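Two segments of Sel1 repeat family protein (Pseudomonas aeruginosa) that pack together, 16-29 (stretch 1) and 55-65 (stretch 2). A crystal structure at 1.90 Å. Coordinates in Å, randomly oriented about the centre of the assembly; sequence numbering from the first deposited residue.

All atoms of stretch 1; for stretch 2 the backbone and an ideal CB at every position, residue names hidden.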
# COMPACT_ATOMS: atom_id res chain seq x y z
N HIS A 16 -13.84 7.86 8.15
CA HIS A 16 -14.88 6.86 8.43
C HIS A 16 -14.30 5.66 9.16
O HIS A 16 -14.54 4.51 8.77
CB HIS A 16 -15.54 6.41 7.13
CG HIS A 16 -15.48 7.42 6.03
ND1 HIS A 16 -15.95 8.71 6.18
CD2 HIS A 16 -15.02 7.33 4.76
CE1 HIS A 16 -15.78 9.37 5.04
NE2 HIS A 16 -15.22 8.56 4.17
N LEU A 17 -13.52 5.91 10.22
CA LEU A 17 -12.95 4.85 11.04
C LEU A 17 -13.53 4.89 12.45
O LEU A 17 -13.81 5.97 12.98
CB LEU A 17 -11.42 4.95 11.13
CG LEU A 17 -10.57 4.56 9.91
CD1 LEU A 17 -9.08 4.75 10.18
CD2 LEU A 17 -10.88 3.15 9.44
N PRO A 18 -13.72 3.74 13.08
CA PRO A 18 -14.22 3.71 14.45
C PRO A 18 -13.15 4.16 15.42
O PRO A 18 -11.97 4.23 15.05
CB PRO A 18 -14.59 2.23 14.65
CG PRO A 18 -13.66 1.50 13.75
CD PRO A 18 -13.47 2.38 12.55
N PRO A 19 -13.51 4.48 16.67
CA PRO A 19 -12.49 4.93 17.63
C PRO A 19 -11.48 3.83 17.92
O PRO A 19 -11.82 2.64 18.00
CB PRO A 19 -13.31 5.29 18.87
CG PRO A 19 -14.60 4.55 18.72
CD PRO A 19 -14.86 4.53 17.24
N LEU A 20 -10.22 4.23 18.08
CA LEU A 20 -9.13 3.29 18.35
C LEU A 20 -9.04 3.05 19.85
O LEU A 20 -8.73 3.97 20.61
CB LEU A 20 -7.81 3.82 17.81
CG LEU A 20 -6.68 2.80 17.71
CD1 LEU A 20 -6.76 2.03 16.41
CD2 LEU A 20 -5.31 3.47 17.86
N ASP A 21 -9.31 1.82 20.27
CA ASP A 21 -9.29 1.50 21.69
C ASP A 21 -7.85 1.47 22.20
O ASP A 21 -7.00 0.80 21.60
CB ASP A 21 -9.97 0.17 21.97
CG ASP A 21 -9.86 -0.24 23.42
OD1 ASP A 21 -10.59 0.34 24.25
OD2 ASP A 21 -9.04 -1.13 23.74
N PRO A 22 -7.53 2.18 23.29
CA PRO A 22 -6.15 2.14 23.81
C PRO A 22 -5.68 0.77 24.30
O PRO A 22 -4.58 0.34 23.93
CB PRO A 22 -6.18 3.19 24.93
CG PRO A 22 -7.24 4.15 24.49
CD PRO A 22 -8.30 3.31 23.84
N GLN A 23 -6.48 0.09 25.14
CA GLN A 23 -6.09 -1.25 25.60
C GLN A 23 -5.85 -2.20 24.43
O GLN A 23 -4.89 -2.98 24.45
CB GLN A 23 -7.16 -1.83 26.52
CG GLN A 23 -6.89 -3.31 26.86
CD GLN A 23 -7.99 -3.98 27.69
OE1 GLN A 23 -9.18 -3.88 27.39
NE2 GLN A 23 -7.58 -4.65 28.77
N ALA A 24 -6.72 -2.16 23.43
CA ALA A 24 -6.60 -3.10 22.31
C ALA A 24 -5.41 -2.74 21.42
O ALA A 24 -4.70 -3.63 20.95
CB ALA A 24 -7.89 -3.12 21.50
N ASP A 25 -5.18 -1.45 21.20
CA ASP A 25 -4.08 -1.04 20.34
C ASP A 25 -2.73 -1.42 20.93
O ASP A 25 -1.77 -1.65 20.19
CB ASP A 25 -4.14 0.47 20.09
CG ASP A 25 -3.19 0.92 18.99
OD1 ASP A 25 -3.44 0.59 17.81
OD2 ASP A 25 -2.20 1.61 19.30
N ALA A 26 -2.64 -1.49 22.26
CA ALA A 26 -1.41 -1.95 22.89
C ALA A 26 -1.17 -3.43 22.62
O ALA A 26 -0.04 -3.84 22.33
CB ALA A 26 -1.46 -1.68 24.40
N TRP A 27 -2.23 -4.25 22.70
CA TRP A 27 -2.10 -5.65 22.31
C TRP A 27 -1.67 -5.77 20.86
O TRP A 27 -0.81 -6.59 20.52
CB TRP A 27 -3.43 -6.38 22.49
CG TRP A 27 -3.86 -6.55 23.89
CD1 TRP A 27 -3.07 -6.68 24.99
CD2 TRP A 27 -5.21 -6.63 24.35
NE1 TRP A 27 -3.85 -6.83 26.11
CE2 TRP A 27 -5.17 -6.80 25.74
CE3 TRP A 27 -6.46 -6.56 23.71
CZ2 TRP A 27 -6.32 -6.91 26.51
CZ3 TRP A 27 -7.59 -6.68 24.47
CH2 TRP A 27 -7.52 -6.85 25.86
N TYR A 28 -2.27 -4.96 19.99
CA TYR A 28 -2.01 -5.04 18.56
C TYR A 28 -0.57 -4.68 18.24
O TYR A 28 0.10 -5.38 17.46
CB TYR A 28 -2.98 -4.12 17.82
CG TYR A 28 -2.51 -3.73 16.44
CD1 TYR A 28 -1.94 -2.48 16.21
CD2 TYR A 28 -2.65 -4.59 15.37
CE1 TYR A 28 -1.52 -2.12 14.96
CE2 TYR A 28 -2.22 -4.24 14.11
CZ TYR A 28 -1.65 -3.00 13.91
OH TYR A 28 -1.23 -2.64 12.65
N ARG A 29 -0.07 -3.59 18.82
CA ARG A 29 1.28 -3.14 18.53
C ARG A 29 2.33 -4.10 19.10
O ARG A 29 3.42 -4.23 18.52
CB ARG A 29 1.49 -1.73 19.07
CG ARG A 29 0.91 -0.65 18.18
CD ARG A 29 1.20 0.75 18.72
NE ARG A 29 0.30 1.12 19.80
CZ ARG A 29 0.66 1.23 21.08
NH1 ARG A 29 1.92 1.00 21.44
NH2 ARG A 29 -0.23 1.58 21.99
N UNK A 55 -11.34 -8.75 19.28
CA UNK A 55 -12.59 -8.86 20.01
C UNK A 55 -13.00 -7.54 20.65
O UNK A 55 -14.18 -7.36 20.96
CB UNK A 55 -12.47 -9.94 21.08
N UNK A 56 -12.06 -6.63 20.88
CA UNK A 56 -12.40 -5.31 21.39
C UNK A 56 -12.69 -4.32 20.28
O UNK A 56 -12.97 -3.15 20.57
CB UNK A 56 -11.27 -4.78 22.27
N UNK A 57 -12.64 -4.75 19.02
CA UNK A 57 -12.98 -3.91 17.89
C UNK A 57 -11.82 -3.30 17.14
O UNK A 57 -12.05 -2.45 16.26
CB UNK A 57 -13.89 -2.78 18.37
N UNK A 58 -10.59 -3.68 17.45
CA UNK A 58 -9.43 -3.09 16.79
C UNK A 58 -9.37 -3.56 15.34
O UNK A 58 -9.26 -4.76 15.07
CB UNK A 58 -8.14 -3.45 17.53
N UNK A 59 -9.43 -2.62 14.39
CA UNK A 59 -9.61 -3.02 13.00
C UNK A 59 -8.30 -3.39 12.31
O UNK A 59 -8.30 -4.25 11.43
CB UNK A 59 -10.29 -1.89 12.22
N UNK A 60 -7.18 -2.78 12.70
CA UNK A 60 -5.91 -3.22 12.13
C UNK A 60 -5.53 -4.60 12.65
O UNK A 60 -4.95 -5.41 11.92
CB UNK A 60 -4.80 -2.21 12.45
N UNK A 61 -5.86 -4.89 13.91
CA UNK A 61 -5.63 -6.23 14.44
C UNK A 61 -6.45 -7.27 13.68
O UNK A 61 -5.96 -8.38 13.41
CB UNK A 61 -5.97 -6.28 15.93
N UNK A 62 -7.69 -6.94 13.32
CA UNK A 62 -8.51 -7.83 12.51
C UNK A 62 -7.87 -8.06 11.14
O UNK A 62 -7.82 -9.19 10.64
CB UNK A 62 -9.92 -7.26 12.35
N UNK A 63 -7.40 -6.98 10.52
CA UNK A 63 -6.75 -7.09 9.22
C UNK A 63 -5.48 -7.94 9.32
O UNK A 63 -5.30 -8.88 8.54
CB UNK A 63 -6.42 -5.70 8.67
N UNK A 64 -4.61 -7.63 10.27
CA UNK A 64 -3.35 -8.37 10.39
C UNK A 64 -3.60 -9.83 10.71
O UNK A 64 -2.93 -10.71 10.15
CB UNK A 64 -2.46 -7.75 11.47
N UNK A 65 -4.54 -10.12 11.61
CA UNK A 65 -4.79 -11.50 11.99
C UNK A 65 -5.39 -12.29 10.83
O UNK A 65 -4.98 -13.43 10.57
CB UNK A 65 -5.72 -11.56 13.20

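At position 55 the ideal CB has nothing of stretch 1 within 5.5 Å, so many side chains would fit; the deposited residue is Glu55, whose end leads away from the contact.

Position 56 points its CB toward stretch 1, 3.8 Å from Ala24 CB and 4.5 Å from Asp21 OD2, with the ring of Trp27 nearby. A long side chain with a positive charge or a donor would suit this setting, lysine, arginine or glutamine among them. The residue is Arg56. Arg56 NE donates to Asp21 OD2 at 3.1 Å, a hydrogen bond within a salt bridge, and the same OD2 accepts from Ala24 N at 2.6 Å to cap helix 22-29, so the arginine is tied to the start of that helix. Gln23 OE1 lies over one face of the guanidinium, and Arg56 CD comes within 3.4 Å of Trp27 CZ3.

At position 57 phi is 100°, and a CB would be jammed against the carbonyl O of the preceding residue, which calls for glycine. Gly57 closes a Schellman motif, and a water donates to its O at 2.9 Å and, weakly, to Pro19 O at 3.3 Å.

The CB of position 58 points toward stretch 1, 4.0 Å from Ala24 CB, with the Tyr28 ring and the Asp25 carboxylate farther along. The position also precedes a helix, where an accepting side chain such as serine, aspartate or asparagine is common; a flat ring carrying both donor and acceptor could serve every feature. His58 does so: NE2 donates to Asp25 OD1 at 2.6 Å, while His58 ND1 accepts from the backbone N of position 61 at 3.1 Å, as a capping bond. Its ring forms an offset stack with Tyr28, centroids 4.6 Å apart and planes at 28°.

Position 59 faces Pro18, whose CG is 5.0 Å from the ideal CB, and Leu17 lies beyond; a large apolar side chain, aliphatic or aromatic, could reach both. Trp59 (chi1 p) receives Leu17 CD2 over its five-membered ring, 4.0 Å from the centroid, in a CH-pi contact, and Pro18 CG approaches Trp59 CD1 at 4.3 Å.

At position 60 the ideal CB is 3.6 Å from Tyr28 CZ, favouring an aliphatic stem, as in lysine, arginine, glutamine, glutamate or leucine. Lys60 rests its CB there and sends its end away.

The ideal CB of position 61, 3.8 Å from Tyr28 CD2, already touches the ring; alanine is enough for this contact, and stretch 1 does not exclude a larger apolar residue. Ala61 makes it with CB 3.8 Å and CA 3.5 Å from Tyr28 CD2.

Positions 62, 63 and 65 have nothing of stretch 1 near their ideal CB, so stretch 1 sets no preference and any helix-compatible residue would suit; they are Met62, His63 and Leu65.

The ideal CB of position 64 lies 4.4 Å from Tyr28 CE2, where medium polar or apolar groups would fit; Asn64 places ND2 3.5 Å from that CE2.

Stretch 2, residues 55-65: ERGHWKAMHNL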
# COMPACT_ATOMS: atom_id res chain seq x y z
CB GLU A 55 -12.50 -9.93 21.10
CG GLU A 55 -12.03 -11.30 20.63
CD GLU A 55 -12.55 -11.68 19.26
OE1 GLU A 55 -11.72 -12.05 18.41
OE2 GLU A 55 -13.77 -11.62 19.04
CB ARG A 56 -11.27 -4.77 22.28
CG ARG A 56 -11.24 -5.39 23.66
CD ARG A 56 -10.29 -4.65 24.59
NE ARG A 56 -10.80 -3.36 25.07
CZ ARG A 56 -11.67 -3.23 26.06
NH1 ARG A 56 -12.16 -4.29 26.68
NH2 ARG A 56 -12.07 -2.02 26.43
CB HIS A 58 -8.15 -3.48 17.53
CG HIS A 58 -6.99 -2.58 17.24
ND1 HIS A 58 -6.22 -2.71 16.11
CD2 HIS A 58 -6.49 -1.53 17.93
CE1 HIS A 58 -5.27 -1.78 16.12
NE2 HIS A 58 -5.42 -1.06 17.21
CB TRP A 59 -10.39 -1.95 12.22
CG TRP A 59 -9.65 -0.68 11.94
CD1 TRP A 59 -9.66 0.46 12.70
CD2 TRP A 59 -8.82 -0.40 10.81
NE1 TRP A 59 -8.88 1.42 12.11
CE2 TRP A 59 -8.35 0.92 10.95
CE3 TRP A 59 -8.43 -1.14 9.69
CZ2 TRP A 59 -7.51 1.52 10.01
CZ3 TRP A 59 -7.59 -0.55 8.77
CH2 TRP A 59 -7.14 0.76 8.93
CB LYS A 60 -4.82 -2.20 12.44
CG LYS A 60 -4.92 -0.95 11.58
CD LYS A 60 -4.36 0.26 12.29
CE LYS A 60 -4.24 1.44 11.34
NZ LYS A 60 -3.10 1.26 10.39
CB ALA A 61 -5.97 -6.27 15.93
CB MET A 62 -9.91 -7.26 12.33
CG MET A 62 -10.73 -7.22 13.59
SD MET A 62 -12.42 -6.74 13.25
CE MET A 62 -12.28 -5.01 12.89
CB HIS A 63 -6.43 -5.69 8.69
CG HIS A 63 -5.57 -5.68 7.47
ND1 HIS A 63 -6.08 -5.81 6.20
CD2 HIS A 63 -4.23 -5.55 7.33
CE1 HIS A 63 -5.09 -5.77 5.32
NE2 HIS A 63 -3.95 -5.61 5.99
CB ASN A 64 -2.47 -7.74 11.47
CG ASN A 64 -1.72 -6.53 10.98
OD1 ASN A 64 -2.13 -5.89 10.01
ND2 ASN A 64 -0.63 -6.18 11.66
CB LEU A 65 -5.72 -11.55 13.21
CG LEU A 65 -6.04 -12.95 13.73
CD1 LEU A 65 -4.76 -13.72 13.99
CD2 LEU A 65 -6.91 -12.86 14.98
O HOH W 1 -13.53 -0.10 17.24
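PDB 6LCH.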